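Local coordinates for inositol 2-dehydrogenase (Sinorhizobium meliloti, PDB 4HKT) that catalyses the NAD-dependent oxidation of myo-inositol to 2-keto-myo-inositol (scyllo-inosose), the first step of myo-inositol breakdown, at the interface of chains A and B. Numbering follows the deposited sequence. Chains: chain A/B, Inositol 2-dehydrogenase.

Contact 1: the interface of chains A and B. Residues chain A 193-196, 213; chain B 192, 215, 217, 223, 327.
A:Thr194 and A:Ser213 meet B:Gln223 where strands 188-196 and 211-218 of chain A face strands 211-218 and 223-229 of chain B, a sheet-against-sheet contact in this Gfo/Idh/MocA-family dehydrogenase. The assembly holds four copies; that this pairing is the biological one is likely rather than shown.

The polar core is the amide oxygen OE1 of B:Gln223, which accepts two hydroxyl hydrogen bonds from opposite faces of the amide plane. OG of A:Ser213 donates at 2.8 Å to OE1 of B:Gln223, tilted 33° from that plane. OG1 of A:Thr194 donates to the same OE1 at 3.0 Å from the other face, lying well above the plane. The threonine hydroxyl gets there because OG1 sits between its backbone N and carbonyl carbon (chi1 60°). An alanine in place of B:Gln223 would probably leave both hydroxyls without their shared acceptor and open a gap beside A:Ala196, whose CB lies 3.6 Å from NE2 of B:Gln223.

A second amide reads the backbone instead. NE2 of B:Gln217 donates to the carbonyl O of A:Ala195 at 3.1 Å, nearly straight (162° at H); the acceptor is in the plane of the glutamine amide, whereas the donor stands above the peptide plane. The other end of this amide, OE1 of B:Gln217, holds a water at 2.8 Å that also bonds N of A:Ala195, so the amide is held at both ends, which should limit its rotation.

Apolar packing flanks these bonds. A:Thr194 and B:Ile215 approach tip to tip, methyl CG2 of the threonine 3.7 Å from CG2 of the isoleucine. The other branch of B:Ile215 ends at CD1, 4.0 Å from CB of A:Ser213.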
# COMPACT_ATOMS: atom_id res chain seq x y z
N ALA A 193 20.57 -1.08 25.61
CA ALA A 193 19.37 -0.26 25.55
C ALA A 193 19.62 1.20 25.86
O ALA A 193 20.55 1.53 26.58
CB ALA A 193 18.38 -0.82 26.55
N THR A 194 18.74 2.06 25.38
CA THR A 194 18.77 3.47 25.69
C THR A 194 17.34 3.86 26.02
O THR A 194 16.40 3.16 25.70
CB THR A 194 19.23 4.30 24.50
OG1 THR A 194 18.33 4.08 23.41
CG2 THR A 194 20.66 3.94 24.10
N ALA A 195 17.17 5.00 26.67
CA ALA A 195 15.84 5.35 27.18
C ALA A 195 15.74 6.83 27.47
O ALA A 195 16.73 7.49 27.67
CB ALA A 195 15.53 4.50 28.44
N ALA A 196 14.54 7.36 27.42
CA ALA A 196 14.36 8.76 27.72
C ALA A 196 12.93 9.01 28.17
O ALA A 196 12.05 8.17 28.04
CB ALA A 196 14.68 9.60 26.50
N SER A 213 14.80 2.26 23.22
CA SER A 213 15.38 1.52 22.12
C SER A 213 16.24 0.41 22.67
O SER A 213 16.97 0.61 23.64
CB SER A 213 16.23 2.44 21.24
OG SER A 213 15.49 3.56 20.85
N THR B 192 25.78 3.35 20.69
CA THR B 192 25.96 1.98 21.11
C THR B 192 25.59 1.07 19.94
O THR B 192 24.65 1.36 19.17
CB THR B 192 25.20 1.69 22.44
OG1 THR B 192 25.71 0.47 23.02
CG2 THR B 192 23.74 1.61 22.20
N ILE B 215 22.30 2.30 18.05
CA ILE B 215 21.44 3.28 18.67
C ILE B 215 22.27 4.53 18.98
O ILE B 215 23.30 4.45 19.66
CB ILE B 215 20.82 2.82 20.00
CG1 ILE B 215 20.10 1.50 19.87
CG2 ILE B 215 19.87 3.90 20.52
CD1 ILE B 215 19.86 0.83 21.24
N GLN B 217 21.88 8.52 20.59
CA GLN B 217 21.02 9.32 21.46
C GLN B 217 21.60 10.70 21.60
O GLN B 217 22.83 10.88 21.67
CB GLN B 217 20.81 8.62 22.81
CG GLN B 217 19.97 9.41 23.82
CD GLN B 217 19.46 8.56 24.94
OE1 GLN B 217 20.23 7.86 25.61
NE2 GLN B 217 18.16 8.60 25.17
N GLN B 223 16.27 9.44 20.23
CA GLN B 223 16.97 8.23 19.82
C GLN B 223 16.80 7.86 18.35
O GLN B 223 15.70 7.96 17.78
CB GLN B 223 16.50 7.08 20.68
CG GLN B 223 16.82 7.23 22.17
CD GLN B 223 15.80 6.53 23.03
OE1 GLN B 223 15.68 5.32 22.98
NE2 GLN B 223 15.04 7.28 23.81
N GLN B 327 28.45 1.83 25.58
CA GLN B 327 28.08 3.05 24.97
C GLN B 327 29.32 3.97 24.92
O GLN B 327 30.07 4.04 25.87
CB GLN B 327 26.96 3.66 25.79
CG GLN B 327 26.04 4.59 25.06
CD GLN B 327 24.96 5.13 26.01
OE1 GLN B 327 25.12 6.19 26.56
NE2 GLN B 327 23.95 4.34 26.29
O HOH W 1 19.75 6.05 27.67

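Contact 2: the interface of chains A and B. Residues chain A 152, 229, 231-232, 234, 239; chain B 145, 241, 243-244, 247-248.
The imidazole of B:His243, on strand 237-244, has A:Arg152 over one face and A:Ala232 and A:Tyr234 at its edge, with A:Ser229 at NE2, in the tightly packed part of this sheet-to-sheet interface. With CG anti to the backbone N (chi1 176°), the ring projects into chain A and both nitrogens find partners. ND1 of B:His243 lies 2.8 Å from the phenol OH of A:Tyr234, but the bond is bent, with the oxygen 41° out of the ring plane. NE2 of B:His243 is 3.1 Å from the hydroxyl OG of A:Ser229, the donor undecided, and makes a weak bond to the carbonyl O of A:Arg231. CD of A:Arg152 stands over the ring centre, 4.0 Å from the centroid, as a CH-pi contact. The two side chains run past each other in opposite directions, the guanidinium nearly parallel to the imidazole. On the ring of A:Tyr234, CE2 packs 3.5 Å from CB of B:Ala248.

A charged cluster continues from this core. A:Arg152 NH1 bonds the tyrosine OH and forms a salt bridge with OE2 of B:Glu241 at 2.8 Å, meeting the carboxylate from above its plane. A:Arg239 approaches that carboxylate tip to tip in a second salt bridge, NH1 toward OE1 and NH2 toward OE2, which thus accepts from both arginines. The paired positive charges would be expected to stabilise the carboxylate's negative form.

Less closely packed is the end at A:Arg231 and B:Glu145, where a water joins the serine hydroxyl to OE1 of the glutamate. The bent arginine chain presents its guanidinium end-on, nearly coplanar with the carboxylate (21°). In this salt bridge NH2 of A:Arg231 meets OE1 of B:Glu145 on its syn side at 2.5 Å, while NH1 donates to the syn lone pair of OE2 at 3.2 Å.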
# COMPACT_ATOMS: atom_id res chain seq x y z
N ARG A 152 4.04 0.94 19.75
CA ARG A 152 3.73 2.27 20.23
C ARG A 152 2.25 2.28 20.70
O ARG A 152 1.34 1.91 19.95
CB ARG A 152 3.96 3.35 19.16
CG ARG A 152 5.38 3.35 18.59
CD ARG A 152 5.56 4.28 17.40
NE ARG A 152 6.97 4.33 17.07
CZ ARG A 152 7.47 4.58 15.86
NH1 ARG A 152 6.69 4.86 14.83
NH2 ARG A 152 8.78 4.58 15.70
N SER A 229 7.40 3.34 22.16
CA SER A 229 6.99 4.67 22.56
C SER A 229 5.65 4.53 23.29
O SER A 229 4.77 3.87 22.80
CB SER A 229 6.77 5.56 21.35
OG SER A 229 6.15 6.79 21.73
N ARG A 231 3.32 6.75 23.40
CA ARG A 231 2.28 7.62 22.83
C ARG A 231 2.44 7.81 21.33
O ARG A 231 3.49 8.30 20.84
CB ARG A 231 2.24 9.03 23.51
CG ARG A 231 1.14 10.00 22.96
CD ARG A 231 1.63 11.43 22.65
NE ARG A 231 2.78 11.19 21.92
CZ ARG A 231 3.99 11.67 22.04
NH1 ARG A 231 4.35 12.77 22.71
NH2 ARG A 231 4.84 11.02 21.30
N ALA A 232 1.38 7.48 20.62
CA ALA A 232 1.26 7.74 19.19
C ALA A 232 -0.14 8.24 18.82
O ALA A 232 -1.12 7.53 19.02
CB ALA A 232 1.63 6.50 18.38
N TYR A 234 -1.53 8.38 16.08
CA TYR A 234 -2.11 7.57 15.04
C TYR A 234 -2.57 6.19 15.48
O TYR A 234 -3.05 5.41 14.65
CB TYR A 234 -1.13 7.44 13.85
CG TYR A 234 0.29 7.08 14.24
CD1 TYR A 234 0.74 5.76 14.27
CD2 TYR A 234 1.19 8.08 14.56
CE1 TYR A 234 2.09 5.48 14.59
CE2 TYR A 234 2.51 7.78 14.90
CZ TYR A 234 2.95 6.49 14.91
OH TYR A 234 4.29 6.30 15.28
N ARG A 239 4.28 -3.54 14.73
CA ARG A 239 4.92 -4.07 13.53
C ARG A 239 6.02 -5.01 13.89
O ARG A 239 6.69 -4.82 14.90
CB ARG A 239 5.48 -2.92 12.74
CG ARG A 239 4.39 -2.21 11.94
CD ARG A 239 4.94 -0.99 11.30
NE ARG A 239 5.19 0.11 12.25
CZ ARG A 239 6.09 1.06 12.02
NH1 ARG A 239 6.88 1.02 10.94
NH2 ARG A 239 6.21 2.06 12.86
N GLU B 145 11.07 12.54 18.24
CA GLU B 145 11.36 11.67 19.38
C GLU B 145 12.27 10.44 19.01
O GLU B 145 13.30 10.20 19.63
CB GLU B 145 10.03 11.21 19.99
CG GLU B 145 9.32 12.37 20.70
CD GLU B 145 7.91 12.08 21.21
OE1 GLU B 145 7.33 10.95 21.09
OE2 GLU B 145 7.37 13.10 21.73
N GLU B 241 12.20 6.55 8.99
CA GLU B 241 10.97 6.79 9.73
C GLU B 241 11.27 7.66 10.92
O GLU B 241 12.31 7.48 11.59
CB GLU B 241 10.36 5.46 10.16
CG GLU B 241 9.05 5.69 10.92
CD GLU B 241 8.43 4.44 11.53
OE1 GLU B 241 9.02 3.35 11.45
OE2 GLU B 241 7.31 4.58 12.08
N HIS B 243 9.29 9.23 14.34
CA HIS B 243 8.16 9.32 15.25
C HIS B 243 8.38 10.58 16.05
O HIS B 243 9.46 10.80 16.55
CB HIS B 243 8.09 8.11 16.15
CG HIS B 243 7.01 8.16 17.18
ND1 HIS B 243 5.67 8.17 16.85
CD2 HIS B 243 7.07 8.19 18.53
CE1 HIS B 243 4.96 8.22 17.96
NE2 HIS B 243 5.78 8.21 18.99
N GLY B 244 7.33 11.41 16.13
CA GLY B 244 7.34 12.69 16.86
C GLY B 244 6.12 12.82 17.76
O GLY B 244 5.27 11.91 17.81
N GLY B 247 2.86 13.06 15.53
CA GLY B 247 2.63 12.03 14.56
C GLY B 247 3.91 11.37 14.09
O GLY B 247 4.93 11.55 14.73
N ALA B 248 3.86 10.67 12.97
CA ALA B 248 5.04 10.04 12.41
C ALA B 248 5.09 10.32 10.92
O ALA B 248 4.06 10.55 10.29
CB ALA B 248 5.08 8.52 12.69
O HOH W 2 8.51 8.53 21.92

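Contact 1 and contact 2 are parts of one two-fold interface, the centres of their C-alpha atoms about 16 Å apart, and they share no residue. Strand 223-229 links them: its first residue, B:Gln223, serves contact 1, and its last, A:Ser229 in the other copy, serves contact 2. Because each contact has a twin with the chains exchanged, every copy of this strand takes part at both ends. Contact 1 relies on uncharged amides, hydroxyls and methyls, whereas contact 2 adds arginine-carboxylate pairs around a histidine. Together they probably fix the register of the facing sheets within the tetrameric assembly.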